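Local coordinates for periplasmic binding protein/LacI transcriptional regulator (PDB 5HQJ), which binds the sugar alpha-D-arabinopyranose and probably serves as the carbohydrate-binding component of an ABC transporter, at residues Arg196-Val201 / Gly222-Lys227; Lys145-Gln150 / Pro180-Val185. All coordinates share one frame; numbering follows the deposited sequence.

Reading from the N terminus, contact 2 comes first: the chain leaves helix 132-146, enters strand 150-156, passes through helix 163-176 and returns at strand 181-188, where 180-185 meets 145-150 and closes a loop of 29 intervening residues. Strand 181-188 then leads into helix 194-207, on which contact 1 begins; strand 211-216 follows, and contact 1 closes 20 residues on at helix 221-229. The two loops therefore run in series, neither enclosing nor crossing the other. The centres of contact 1 and contact 2 lie about 22 Å apart. Contact 2 joins the turn after helix 132-146 to edge strand 181-188 of the mixed sheet, whereas contact 1 pairs two helices of the same lobe.

Contact 1. Residues Arg196-Val201 / Gly222-Lys227; sequences RGVSVV and GPAVAK
The methyl group of Ala224 presses against the backbone of helix 194-207 where Gly197 offers no side chain: Ala224 CB lies 3.7 Å from Gly197 C and 3.8 Å from Val198 N. With only a hydrogen at Gly197, the methyl lies directly on the helix backbone. Around this point the helices come close, their local axes 8.5 Å apart and crossing at -56°, with the CA atoms of Val198 and Ala224 separated by 5.0 Å. One turn on, Val201 aims its side chain at the other helix. Its CG1 is anti to the backbone N (chi1 168°), which leaves CG2 beside that nitrogen and facing the partner; Val201 CG2 meets Val225 CG2 at 3.9 Å, the two side chains crossing at about a right angle, and also packs on Ala224 CB at 4.2 Å. The side chain of Val225 sets off away from helix 194-207, but its CG2, lying beside the backbone N, still reaches Val201. The Lys227 chain, bent at its third torsion (chi3 -101°), crosses Val198 at a slant and lays CD 3.7 Å from Val198 CG2, the branch beside the backbone N. Val228 extends the packing against Val198 and Val201, while Val200 turns to Glu186 and Gln188 of strand 181-188 and Pro223 touches helix 250-258.

Contact 2. Residues Lys145-Gln150 / Pro180-Val185; sequences KALNGQ and PGIKVV
A water ties the Gly149 carbonyl to the amide of Gly181: it donates to Gly149 O at 2.6 Å and accepts from Gly181 N at 2.9 Å, linking the turn to the 180-185 backbone. Beside this bridge the two backbones lie close, with Gly149 O 3.3 Å from Gly181 CA. Gly181 has no side chain, and its bare alpha carbon faces both this carbonyl and the side-chain amide of Gln150. Gln150 bends at its second torsion (chi2 67°), which brings the amide end closer to Gly181, and NE2 comes to rest 3.4 Å from Gly181 CA, a packing contact. The turn itself ends helix 132-146 in a Schellman motif at Asn148, whose phi is positive. A type I' beta turn from Leu147 to Gln150 then swings the chain into strand 150-156, with Gln150 N hydrogen-bonded to Leu147 O at 3.1 Å. This strand runs parallel to 181-188, the outermost strand on this side of the mixed sheet, and helix 163-176 connects the two in a beta-alpha-beta unit of the periplasmic-binding-protein fold. Ile182 supplies the apolar half of the contact. Its CG1 sits beside the backbone N (chi1 -69°) and reaches toward the turn, approaching Gly149 C at 3.6 Å, and the extended chain carries CD1 onward to Leu147 CD1 at 4.3 Å. Val153 packs against both Leu147 and Ile182, and Leu176 of helix 163-176 also touches Ile182. Past the turn, backbone hydrogen bonds join Gly181 and Lys183 to Gly151, and Lys183 and Val185 to Val153.

Contact 1. Residues Arg196-Val201 / Gly222-Lys227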
loop_
_atom_site.group_PDB
_atom_site.type_symbol
_atom_site.label_atom_id
_atom_site.label_comp_id
_atom_site.label_asym_id
_atom_site.label_seq_id
_atom_site.Cartn_x
_atom_site.Cartn_y
_atom_site.Cartn_z
ATOM N N ARG A 196 17.512 0.743 5.056
ATOM C CA ARG A 196 17.797 0.199 3.731
ATOM C C ARG A 196 17.398 1.211 2.644
ATOM O O ARG A 196 18.106 1.378 1.660
ATOM C CB ARG A 196 17.069 -1.132 3.523
ATOM C CG ARG A 196 17.711 -2.017 2.445
ATOM C CD ARG A 196 17.079 -3.417 2.343
ATOM N NE ARG A 196 17.394 -4.285 3.487
ATOM C CZ ARG A 196 16.532 -4.660 4.434
ATOM N NH1 ARG A 196 15.270 -4.257 4.409
ATOM N NH2 ARG A 196 16.933 -5.451 5.419
ATOM N N GLY A 197 16.241 1.846 2.824
ATOM C CA GLY A 197 15.835 2.924 1.921
ATOM C C GLY A 197 16.820 4.091 1.822
ATOM O O GLY A 197 17.115 4.604 0.714
ATOM N N VAL A 198 17.323 4.551 2.972
ATOM C CA VAL A 198 18.378 5.565 3.004
ATOM C C VAL A 198 19.607 5.106 2.204
ATOM O O VAL A 198 20.067 5.817 1.313
ATOM C CB VAL A 198 18.751 5.890 4.460
ATOM C CG1 VAL A 198 19.957 6.746 4.525
ATOM C CG2 VAL A 198 17.580 6.573 5.134
ATOM N N SER A 199 20.083 3.879 2.463
ATOM C CA SER A 199 21.242 3.337 1.737
ATOM C C SER A 199 21.011 3.341 0.241
ATOM O O SER A 199 21.830 3.806 -0.585
ATOM C CB SER A 199 21.542 1.902 2.187
ATOM O OG SER A 199 21.588 1.813 3.599
ATOM N N VAL A 200 19.835 2.853 -0.167
ATOM C CA VAL A 200 19.489 2.823 -1.576
ATOM C C VAL A 200 19.443 4.203 -2.178
ATOM O O VAL A 200 20.047 4.445 -3.209
ATOM C CB VAL A 200 18.133 2.100 -1.786
ATOM C CG1 VAL A 200 17.673 2.202 -3.261
ATOM C CG2 VAL A 200 18.260 0.637 -1.333
ATOM N N VAL A 201 18.760 5.133 -1.517
ATOM C CA VAL A 201 18.680 6.477 -2.050
ATOM C C VAL A 201 20.064 7.134 -2.123
ATOM O O VAL A 201 20.369 7.774 -3.134
ATOM C CB VAL A 201 17.727 7.356 -1.226
ATOM C CG1 VAL A 201 17.861 8.836 -1.607
ATOM C CG2 VAL A 201 16.305 6.913 -1.484
ATOM N N GLY A 222 9.230 8.121 0.409
ATOM C CA GLY A 222 9.205 9.521 0.793
ATOM C C GLY A 222 10.125 9.828 1.964
ATOM O O GLY A 222 10.937 10.741 1.899
ATOM N N PRO A 223 9.934 9.135 3.095
ATOM C CA PRO A 223 10.757 9.384 4.277
ATOM C C PRO A 223 12.240 9.195 3.976
ATOM O O PRO A 223 13.048 10.007 4.457
ATOM C CB PRO A 223 10.205 8.378 5.300
ATOM C CG PRO A 223 8.763 8.186 4.832
ATOM C CD PRO A 223 8.809 8.229 3.370
ATOM N N ALA A 224 12.599 8.199 3.165
ATOM C CA ALA A 224 14.017 7.975 2.898
ATOM C C ALA A 224 14.608 9.119 2.051
ATOM O O ALA A 224 15.675 9.623 2.339
ATOM C CB ALA A 224 14.225 6.665 2.208
ATOM N N VAL A 225 13.906 9.519 1.008
ATOM C CA VAL A 225 14.394 10.594 0.177
ATOM C C VAL A 225 14.518 11.900 0.965
ATOM O O VAL A 225 15.531 12.611 0.895
ATOM C CB VAL A 225 13.495 10.807 -1.031
ATOM C CG1 VAL A 225 13.936 12.026 -1.819
ATOM C CG2 VAL A 225 13.611 9.630 -1.950
ATOM N N ALA A 226 13.527 12.191 1.805
ATOM C CA ALA A 226 13.591 13.409 2.577
ATOM C C ALA A 226 14.740 13.316 3.565
ATOM O O ALA A 226 15.425 14.324 3.770
ATOM C CB ALA A 226 12.264 13.671 3.269
ATOM N N LYS A 227 15.001 12.143 4.152
ATOM C CA LYS A 227 16.058 12.022 5.153
ATOM C C LYS A 227 17.397 12.306 4.473
ATOM O O LYS A 227 18.233 13.057 4.998
ATOM C CB LYS A 227 16.051 10.640 5.794
ATOM C CG LYS A 227 17.113 10.498 6.867
ATOM C CD LYS A 227 16.984 9.196 7.624
ATOM C CE LYS A 227 16.317 9.387 8.968
ATOM N NZ LYS A 227 16.734 8.327 9.928
#

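Contact 2. Residues Lys145-Gln150 / Pro180-Val185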
loop_
_atom_site.group_PDB
_atom_site.type_symbol
_atom_site.label_atom_id
_atom_site.label_comp_id
_atom_site.label_asym_id
_atom_site.label_seq_id
_atom_site.Cartn_x
_atom_site.Cartn_y
_atom_site.Cartn_z
ATOM N N LYS A 145 4.951 15.599 -16.901
ATOM C CA LYS A 145 4.585 17.013 -16.987
ATOM C C LYS A 145 5.603 17.849 -16.205
ATOM O O LYS A 145 6.182 18.823 -16.721
ATOM C CB LYS A 145 3.163 17.200 -16.475
ATOM C CG LYS A 145 2.584 18.588 -16.625
ATOM C CD LYS A 145 1.136 18.571 -16.125
ATOM C CE LYS A 145 0.372 19.845 -16.449
ATOM N NZ LYS A 145 1.004 21.064 -15.881
ATOM N N ALA A 146 5.909 17.422 -14.984
ATOM C CA ALA A 146 6.846 18.178 -14.152
ATOM C C ALA A 146 8.238 18.315 -14.748
ATOM O O ALA A 146 8.884 19.359 -14.577
ATOM C CB ALA A 146 6.938 17.549 -12.772
ATOM N N LEU A 147 8.720 17.262 -15.420
ATOM C CA LEU A 147 10.026 17.269 -16.058
ATOM C C LEU A 147 10.009 17.791 -17.506
ATOM O O LEU A 147 11.044 17.803 -18.159
ATOM C CB LEU A 147 10.617 15.848 -16.025
ATOM C CG LEU A 147 10.871 15.290 -14.625
ATOM C CD1 LEU A 147 11.521 13.881 -14.763
ATOM C CD2 LEU A 147 11.762 16.215 -13.828
ATOM N N ASN A 148 8.831 18.201 -18.003
ATOM C CA ASN A 148 8.710 18.591 -19.405
ATOM C C ASN A 148 9.268 17.488 -20.295
ATOM O O ASN A 148 9.956 17.757 -21.290
ATOM C CB ASN A 148 9.441 19.915 -19.667
ATOM C CG ASN A 148 9.028 21.007 -18.702
ATOM O OD1 ASN A 148 7.877 21.444 -18.696
ATOM N ND2 ASN A 148 9.969 21.460 -17.883
ATOM N N GLY A 149 8.949 16.247 -19.929
ATOM C CA GLY A 149 9.332 15.077 -20.697
ATOM C C GLY A 149 10.818 14.762 -20.791
ATOM O O GLY A 149 11.270 14.009 -21.683
ATOM N N GLN A 150 11.621 15.288 -19.859
ATOM C CA GLN A 150 13.040 15.192 -19.947
ATOM C C GLN A 150 13.700 14.750 -18.637
ATOM O O GLN A 150 13.453 15.383 -17.610
ATOM C CB GLN A 150 13.645 16.543 -20.292
ATOM C CG GLN A 150 14.776 16.435 -21.211
ATOM C CD GLN A 150 14.309 15.966 -22.546
ATOM O OE1 GLN A 150 13.300 16.430 -23.078
ATOM N NE2 GLN A 150 15.012 15.008 -23.085
ATOM N N PRO A 180 9.839 10.153 -24.691
ATOM C CA PRO A 180 11.116 9.611 -25.169
ATOM C C PRO A 180 12.332 10.166 -24.433
ATOM O O PRO A 180 13.325 9.472 -24.333
ATOM C CB PRO A 180 11.130 9.993 -26.650
ATOM C CG PRO A 180 10.191 11.078 -26.775
ATOM C CD PRO A 180 9.134 10.890 -25.769
ATOM N N GLY A 181 12.214 11.374 -23.899
ATOM C CA GLY A 181 13.323 12.012 -23.233
ATOM C C GLY A 181 13.497 11.611 -21.782
ATOM O O GLY A 181 14.445 12.082 -21.159
ATOM N N ILE A 182 12.623 10.742 -21.257
ATOM C CA ILE A 182 12.774 10.215 -19.912
ATOM C C ILE A 182 13.263 8.788 -19.933
ATOM O O ILE A 182 12.828 7.984 -20.736
ATOM C CB ILE A 182 11.451 10.282 -19.143
ATOM C CG1 ILE A 182 11.125 11.754 -18.869
ATOM C CG2 ILE A 182 11.524 9.468 -17.844
ATOM C CD1 ILE A 182 9.782 11.962 -18.219
ATOM N N LYS A 183 14.206 8.495 -19.054
ATOM C CA LYS A 183 14.764 7.162 -18.931
ATOM C C LYS A 183 14.773 6.715 -17.500
ATOM O O LYS A 183 15.255 7.472 -16.647
ATOM C CB LYS A 183 16.197 7.183 -19.480
ATOM C CG LYS A 183 16.944 5.881 -19.462
ATOM C CD LYS A 183 17.570 5.615 -20.813
ATOM C CE LYS A 183 17.865 4.146 -21.002
ATOM N NZ LYS A 183 16.614 3.346 -21.072
ATOM N N VAL A 184 14.242 5.541 -17.218
ATOM C CA VAL A 184 14.335 4.922 -15.911
ATOM C C VAL A 184 15.709 4.281 -15.789
ATOM O O VAL A 184 16.047 3.286 -16.487
ATOM C CB VAL A 184 13.247 3.871 -15.664
ATOM C CG1 VAL A 184 13.425 3.261 -14.288
ATOM C CG2 VAL A 184 11.840 4.492 -15.794
ATOM N N VAL A 185 16.537 4.883 -14.948
ATOM C CA VAL A 185 17.919 4.405 -14.775
ATOM C C VAL A 185 18.081 3.441 -13.601
ATOM O O VAL A 185 19.087 2.727 -13.515
ATOM C CB VAL A 185 18.923 5.590 -14.660
ATOM C CG1 VAL A 185 18.924 6.423 -15.983
ATOM C CG2 VAL A 185 18.697 6.426 -13.422
HETATM O O HOH W 1 10.002 13.256 -23.801
#